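PDB 3GIP: N-acyl-D-glutamate deacylase from Bordetella bronchiseptica, which probably hydrolyses N-acyl-D-glutamate to D-glutamate and a carboxylate, as a zinc-dependent deacylase of the amidohydrolase superfamily. Local coordinates for residues R271-P285 and V351-D365. Numbering follows the deposited sequence.
With FMT (formic acid), chain D.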
loop_
_atom_site.group_PDB
_atom_site.type_symbol
_atom_site.label_atom_id
_atom_site.label_comp_id
_atom_site.label_asym_id
_atom_site.label_seq_id
_atom_site.Cartn_x
_atom_site.Cartn_y
_atom_site.Cartn_z
ATOM N N ARG A 271 0.283 -12.823 -17.824
ATOM C CA ARG A 271 -0.391 -11.672 -18.412
ATOM C C ARG A 271 -0.469 -11.768 -19.931
ATOM O O ARG A 271 -1.347 -11.168 -20.549
ATOM C CB ARG A 271 0.272 -10.356 -17.956
ATOM C CG ARG A 271 1.688 -10.076 -18.438
ATOM C CD ARG A 271 2.348 -9.057 -17.499
ATOM N NE ARG A 271 3.598 -8.503 -18.020
ATOM C CZ ARG A 271 3.674 -7.443 -18.820
ATOM N NH1 ARG A 271 2.567 -6.808 -19.197
ATOM N NH2 ARG A 271 4.862 -7.015 -19.241
ATOM N N GLU A 272 0.439 -12.533 -20.528
ATOM C CA GLU A 272 0.430 -12.735 -21.975
ATOM C C GLU A 272 -0.797 -13.578 -22.307
ATOM O O GLU A 272 -1.397 -13.433 -23.374
ATOM C CB GLU A 272 1.695 -13.475 -22.421
ATOM C CG GLU A 272 2.939 -12.607 -22.493
ATOM C CD GLU A 272 4.217 -13.421 -22.582
ATOM O OE1 GLU A 272 4.153 -14.605 -22.978
ATOM O OE2 GLU A 272 5.291 -12.873 -22.264
ATOM N N GLN A 273 -1.163 -14.452 -21.371
ATOM C CA GLN A 273 -2.307 -15.345 -21.525
ATOM C C GLN A 273 -3.644 -14.661 -21.255
ATOM O O GLN A 273 -4.698 -15.283 -21.387
ATOM C CB GLN A 273 -2.160 -16.550 -20.593
ATOM C CG GLN A 273 -0.951 -17.424 -20.880
ATOM C CD GLN A 273 -0.753 -18.506 -19.831
ATOM O OE1 GLN A 273 -0.509 -18.215 -18.658
ATOM N NE2 GLN A 273 -0.863 -19.762 -20.249
ATOM N N GLY A 274 -3.606 -13.390 -20.863
ATOM C CA GLY A 274 -4.841 -12.671 -20.607
ATOM C C GLY A 274 -5.197 -12.422 -19.153
ATOM O O GLY A 274 -6.176 -11.734 -18.868
ATOM N N VAL A 275 -4.424 -12.984 -18.229
ATOM C CA VAL A 275 -4.696 -12.778 -16.810
ATOM C C VAL A 275 -4.181 -11.396 -16.444
ATOM O O VAL A 275 -3.070 -11.032 -16.825
ATOM C CB VAL A 275 -3.964 -13.818 -15.932
ATOM C CG1 VAL A 275 -4.311 -13.593 -14.465
ATOM C CG2 VAL A 275 -4.340 -15.223 -16.363
ATOM N N GLU A 276 -4.985 -10.614 -15.731
ATOM C CA GLU A 276 -4.538 -9.287 -15.332
ATOM C C GLU A 276 -3.668 -9.442 -14.100
ATOM O O GLU A 276 -4.161 -9.765 -13.021
ATOM C CB GLU A 276 -5.720 -8.366 -15.014
ATOM C CG GLU A 276 -6.514 -7.931 -16.235
ATOM C CD GLU A 276 -7.437 -6.760 -15.946
ATOM O OE1 GLU A 276 -8.169 -6.340 -16.865
ATOM O OE2 GLU A 276 -7.427 -6.254 -14.802
ATOM N N VAL A 277 -2.367 -9.231 -14.263
ATOM C CA VAL A 277 -1.454 -9.352 -13.142
ATOM C C VAL A 277 -0.588 -8.111 -13.016
ATOM O O VAL A 277 -0.071 -7.592 -14.008
ATOM C CB VAL A 277 -0.537 -10.595 -13.286
ATOM C CG1 VAL A 277 0.319 -10.473 -14.530
ATOM C CG2 VAL A 277 0.331 -10.749 -12.044
ATOM N N ALA A 278 -0.459 -7.623 -11.791
ATOM C CA ALA A 278 0.367 -6.458 -11.516
ATOM C C ALA A 278 1.121 -6.729 -10.223
ATOM O O ALA A 278 0.972 -7.789 -9.619
ATOM C CB ALA A 278 -0.498 -5.206 -11.383
ATOM N N LEU A 279 1.944 -5.777 -9.805
ATOM C CA LEU A 279 2.710 -5.939 -8.579
ATOM C C LEU A 279 3.093 -4.572 -8.046
ATOM O O LEU A 279 2.807 -3.549 -8.668
ATOM C CB LEU A 279 3.983 -6.756 -8.843
ATOM C CG LEU A 279 5.000 -6.165 -9.832
ATOM C CD1 LEU A 279 6.382 -6.723 -9.525
ATOM C CD2 LEU A 279 4.616 -6.481 -11.269
ATOM N N ASP A 280 3.725 -4.555 -6.880
ATOM C CA ASP A 280 4.173 -3.299 -6.309
ATOM C C ASP A 280 5.377 -3.520 -5.412
ATOM O O ASP A 280 5.640 -4.641 -4.962
ATOM C CB ASP A 280 3.029 -2.596 -5.545
ATOM C CG ASP A 280 2.381 -3.476 -4.483
ATOM O OD1 ASP A 280 2.999 -3.716 -3.424
ATOM O OD2 ASP A 280 1.236 -3.928 -4.712
ATOM N N ILE A 281 6.129 -2.449 -5.193
ATOM C CA ILE A 281 7.303 -2.490 -4.332
ATOM C C ILE A 281 7.440 -1.179 -3.574
ATOM O O ILE A 281 6.780 -0.186 -3.895
ATOM C CB ILE A 281 8.633 -2.664 -5.143
ATOM C CG1 ILE A 281 8.831 -1.495 -6.120
ATOM C CG2 ILE A 281 8.638 -3.978 -5.886
ATOM C CD1 ILE A 281 9.580 -0.286 -5.545
ATOM N N TYR A 282 8.281 -1.201 -2.544
ATOM C CA TYR A 282 8.637 0.005 -1.814
ATOM C C TYR A 282 10.133 0.049 -2.141
ATOM O O TYR A 282 10.776 -0.994 -2.273
ATOM C CB TYR A 282 8.351 -0.097 -0.304
ATOM C CG TYR A 282 8.710 -1.400 0.360
ATOM C CD1 TYR A 282 10.031 -1.701 0.691
ATOM C CD2 TYR A 282 7.722 -2.330 0.677
ATOM C CE1 TYR A 282 10.360 -2.897 1.319
ATOM C CE2 TYR A 282 8.036 -3.527 1.302
ATOM C CZ TYR A 282 9.357 -3.806 1.622
ATOM O OH TYR A 282 9.669 -4.991 2.239
ATOM N N PRO A 283 10.695 1.252 -2.311
ATOM C CA PRO A 283 12.113 1.426 -2.653
ATOM C C PRO A 283 13.155 1.258 -1.554
ATOM O O PRO A 283 13.933 2.174 -1.299
ATOM C CB PRO A 283 12.128 2.824 -3.253
ATOM C CG PRO A 283 11.163 3.545 -2.353
ATOM C CD PRO A 283 10.013 2.555 -2.228
ATOM N N TYR A 284 13.181 0.082 -0.925
ATOM C CA TYR A 284 14.132 -0.213 0.148
ATOM C C TYR A 284 14.512 -1.690 0.121
ATOM O O TYR A 284 13.693 -2.543 -0.234
ATOM C CB TYR A 284 13.525 0.100 1.518
ATOM C CG TYR A 284 13.013 1.509 1.684
ATOM C CD1 TYR A 284 13.779 2.491 2.319
ATOM C CD2 TYR A 284 11.742 1.858 1.234
ATOM C CE1 TYR A 284 13.279 3.784 2.505
ATOM C CE2 TYR A 284 11.240 3.141 1.408
ATOM C CZ TYR A 284 12.006 4.099 2.045
ATOM O OH TYR A 284 11.489 5.358 2.240
ATOM N N PRO A 285 15.756 -2.014 0.513
ATOM C CA PRO A 285 16.233 -3.399 0.529
ATOM C C PRO A 285 16.032 -4.111 1.865
ATOM O O PRO A 285 16.717 -5.085 2.164
ATOM C CB PRO A 285 17.703 -3.246 0.180
ATOM C CG PRO A 285 18.060 -2.022 0.954
ATOM C CD PRO A 285 16.886 -1.079 0.681
ATOM N N VAL A 351 15.610 -4.768 -6.290
ATOM C CA VAL A 351 14.414 -3.989 -5.985
ATOM C C VAL A 351 14.173 -3.047 -7.157
ATOM O O VAL A 351 13.046 -2.879 -7.623
ATOM C CB VAL A 351 14.595 -3.136 -4.711
ATOM C CG1 VAL A 351 13.346 -2.304 -4.468
ATOM C CG2 VAL A 351 14.877 -4.031 -3.513
ATOM N N LYS A 352 15.253 -2.436 -7.636
ATOM C CA LYS A 352 15.175 -1.514 -8.756
ATOM C C LYS A 352 14.718 -2.200 -10.043
ATOM O O LYS A 352 13.914 -1.640 -10.793
ATOM C CB LYS A 352 16.536 -0.836 -8.964
ATOM C CG LYS A 352 16.893 0.160 -7.866
ATOM C CD LYS A 352 18.285 0.746 -8.078
ATOM C CE LYS A 352 18.544 1.907 -7.135
ATOM N NZ LYS A 352 19.938 2.422 -7.269
ATOM N N ARG A 353 15.220 -3.407 -10.305
ATOM C CA ARG A 353 14.822 -4.129 -11.514
ATOM C C ARG A 353 13.344 -4.499 -11.469
ATOM O O ARG A 353 12.650 -4.457 -12.487
ATOM C CB ARG A 353 15.645 -5.409 -11.693
ATOM C CG ARG A 353 17.109 -5.189 -12.019
ATOM C CD ARG A 353 17.712 -6.452 -12.631
ATOM N NE ARG A 353 17.679 -7.600 -11.724
ATOM C CZ ARG A 353 18.552 -7.807 -10.740
ATOM N NH1 ARG A 353 19.535 -6.944 -10.532
ATOM N NH2 ARG A 353 18.444 -8.878 -9.962
ATOM N N ILE A 354 12.870 -4.878 -10.288
ATOM C CA ILE A 354 11.471 -5.248 -10.127
ATOM C C ILE A 354 10.602 -4.022 -10.385
ATOM O O ILE A 354 9.579 -4.114 -11.066
ATOM C CB ILE A 354 11.204 -5.796 -8.709
ATOM C CG1 ILE A 354 11.954 -7.118 -8.533
ATOM C CG2 ILE A 354 9.701 -6.005 -8.495
ATOM C CD1 ILE A 354 11.918 -7.667 -7.121
ATOM N N PHE A 355 11.019 -2.873 -9.863
ATOM C CA PHE A 355 10.261 -1.647 -10.067
ATOM C C PHE A 355 10.156 -1.313 -11.554
ATOM O O PHE A 355 9.155 -0.761 -12.003
ATOM C CB PHE A 355 10.906 -0.469 -9.331
ATOM C CG PHE A 355 10.224 0.845 -9.591
ATOM C CD1 PHE A 355 8.865 0.997 -9.321
ATOM C CD2 PHE A 355 10.920 1.914 -10.145
ATOM C CE1 PHE A 355 8.210 2.195 -9.605
ATOM C CE2 PHE A 355 10.272 3.116 -10.431
ATOM C CZ PHE A 355 8.917 3.254 -10.162
ATOM N N GLN A 356 11.187 -1.650 -12.319
ATOM C CA GLN A 356 11.173 -1.366 -13.746
ATOM C C GLN A 356 10.153 -2.192 -14.519
ATOM O O GLN A 356 9.808 -1.850 -15.648
ATOM C CB GLN A 356 12.567 -1.573 -14.340
ATOM C CG GLN A 356 13.548 -0.496 -13.928
ATOM C CD GLN A 356 14.918 -0.694 -14.541
ATOM O OE1 GLN A 356 15.544 -1.735 -14.355
ATOM N NE2 GLN A 356 15.390 0.308 -15.275
ATOM N N HIS A 357 9.665 -3.278 -13.926
ATOM C CA HIS A 357 8.683 -4.097 -14.624
ATOM C C HIS A 357 7.493 -3.209 -14.987
ATOM O O HIS A 357 7.027 -2.421 -14.166
ATOM C CB HIS A 357 8.229 -5.266 -13.750
ATOM C CG HIS A 357 7.317 -6.218 -14.456
ATOM N ND1 HIS A 357 5.990 -5.932 -14.702
ATOM C CD2 HIS A 357 7.558 -7.417 -15.039
ATOM C CE1 HIS A 357 5.454 -6.911 -15.407
ATOM N NE2 HIS A 357 6.385 -7.824 -15.627
ATOM N N PRO A 358 6.986 -3.330 -16.226
ATOM C CA PRO A 358 5.856 -2.532 -16.713
ATOM C C PRO A 358 4.599 -2.492 -15.847
ATOM O O PRO A 358 3.842 -1.520 -15.899
ATOM C CB PRO A 358 5.577 -3.133 -18.092
ATOM C CG PRO A 358 6.931 -3.593 -18.540
ATOM C CD PRO A 358 7.470 -4.241 -17.281
ATOM N N CYS A 359 4.367 -3.532 -15.053
ATOM C CA CYS A 359 3.167 -3.558 -14.221
ATOM C C CYS A 359 3.443 -3.302 -12.749
ATOM O O CYS A 359 2.607 -3.608 -11.898
ATOM C CB CYS A 359 2.451 -4.899 -14.373
ATOM S SG CYS A 359 1.925 -5.239 -16.070
ATOM N N CYS A 360 4.602 -2.728 -12.442
ATOM C CA CYS A 360 4.939 -2.471 -11.050
ATOM C C CYS A 360 4.516 -1.093 -10.560
ATOM O O CYS A 360 4.923 -0.065 -11.099
ATOM C CB CYS A 360 6.445 -2.649 -10.809
ATOM S SG CYS A 360 6.857 -2.786 -9.050
ATOM N N MET A 361 3.692 -1.089 -9.521
ATOM C CA MET A 361 3.213 0.141 -8.909
ATOM C C MET A 361 4.038 0.369 -7.642
ATOM O O MET A 361 4.923 -0.432 -7.320
ATOM C CB MET A 361 1.737 -0.016 -8.539
ATOM C CG MET A 361 0.866 -0.465 -9.699
ATOM S SD MET A 361 -0.804 -0.942 -9.193
ATOM C CE MET A 361 -0.494 -2.559 -8.523
ATOM N N VAL A 362 3.753 1.452 -6.927
ATOM C CA VAL A 362 4.464 1.749 -5.689
ATOM C C VAL A 362 3.521 1.566 -4.501
ATOM O O VAL A 362 2.408 2.106 -4.487
ATOM C CB VAL A 362 5.008 3.198 -5.682
ATOM C CG1 VAL A 362 5.770 3.473 -4.385
ATOM C CG2 VAL A 362 5.910 3.414 -6.888
ATOM N N GLY A 363 3.972 0.787 -3.522
ATOM C CA GLY A 363 3.197 0.538 -2.313
ATOM C C GLY A 363 4.124 0.804 -1.141
ATOM O O GLY A 363 5.161 0.159 -1.027
ATOM N N SER A 364 3.759 1.735 -0.264
ATOM C CA SER A 364 4.630 2.087 0.858
ATOM C C SER A 364 4.749 1.030 1.948
ATOM O O SER A 364 5.815 0.872 2.548
ATOM C CB SER A 364 4.175 3.398 1.499
ATOM O OG SER A 364 3.021 3.198 2.299
ATOM N N ASP A 365 3.656 0.317 2.207
ATOM C CA ASP A 365 3.624 -0.713 3.241
ATOM C C ASP A 365 4.037 -0.116 4.589
ATOM O O ASP A 365 4.682 -0.773 5.410
ATOM C CB ASP A 365 4.541 -1.882 2.866
ATOM C CG ASP A 365 4.208 -3.155 3.625
ATOM O OD1 ASP A 365 3.186 -3.175 4.344
ATOM O OD2 ASP A 365 4.958 -4.144 3.499
HETATM C C FMT D . 7.266 -6.541 3.993
HETATM O O1 FMT D . 7.618 -5.687 4.769
HETATM O O2 FMT D . 7.650 -6.474 2.715
HETATM O O HOH W 1 5.132 -2.642 -1.917
#
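Leu-279 and Ile-281 of strand 277-281 pair with Cys-360 and Val-362 of strand 360-362, neighbouring parallel strands of the amidohydrolase TIM barrel. Four backbone hydrogen bonds join them: Leu-279 N to Cys-359 O, Met-361 N to Leu-279 O (2.7 Å, 174°), Ile-281 N to Met-361 O and Gly-363 N to Ile-281 O. Leu-279, Ile-281 and Cys-360 share the face under helix 348-356. There Ile-354 CG2 lies 3.5 Å from Ile-281 CG2, a tight fit, and equally close to Leu-279 CD1, while Cys-360 SG is 3.8 Å from Ile-281 CG1. Asp-280 and Met-361 take the other face, where Met-361, bent at chi3 (-78°), brings CE to Ala-278 CB.

Before the strands, Cys-359 N braces the turn from His-357 to Cys-360 by donating to His-357 ND1. Arg-271 reaches this turn with its guanidinium plane 68° from the imidazole; His-357 CE1 and Cys-359 SG lie over one guanidinium face. Asp-268 OD1 salt-bridges Arg-271 NE and accepts a hydrogen bond from His-357 NE2, probably holding both in place.

At the strands' C-terminal ends lies the zinc site; the side chain of Asp-365 comes within about 5 Å of the zinc ion. Tyr-282 OH donates to O2 of a bound formate, probably from the crystallisation liquor, at 2.5 Å. Asp-280 OD1 accepts from the backbone N of zinc ligand His-248 and from a water (2.8 Å) that also donates to Gly-363 O (2.9 Å).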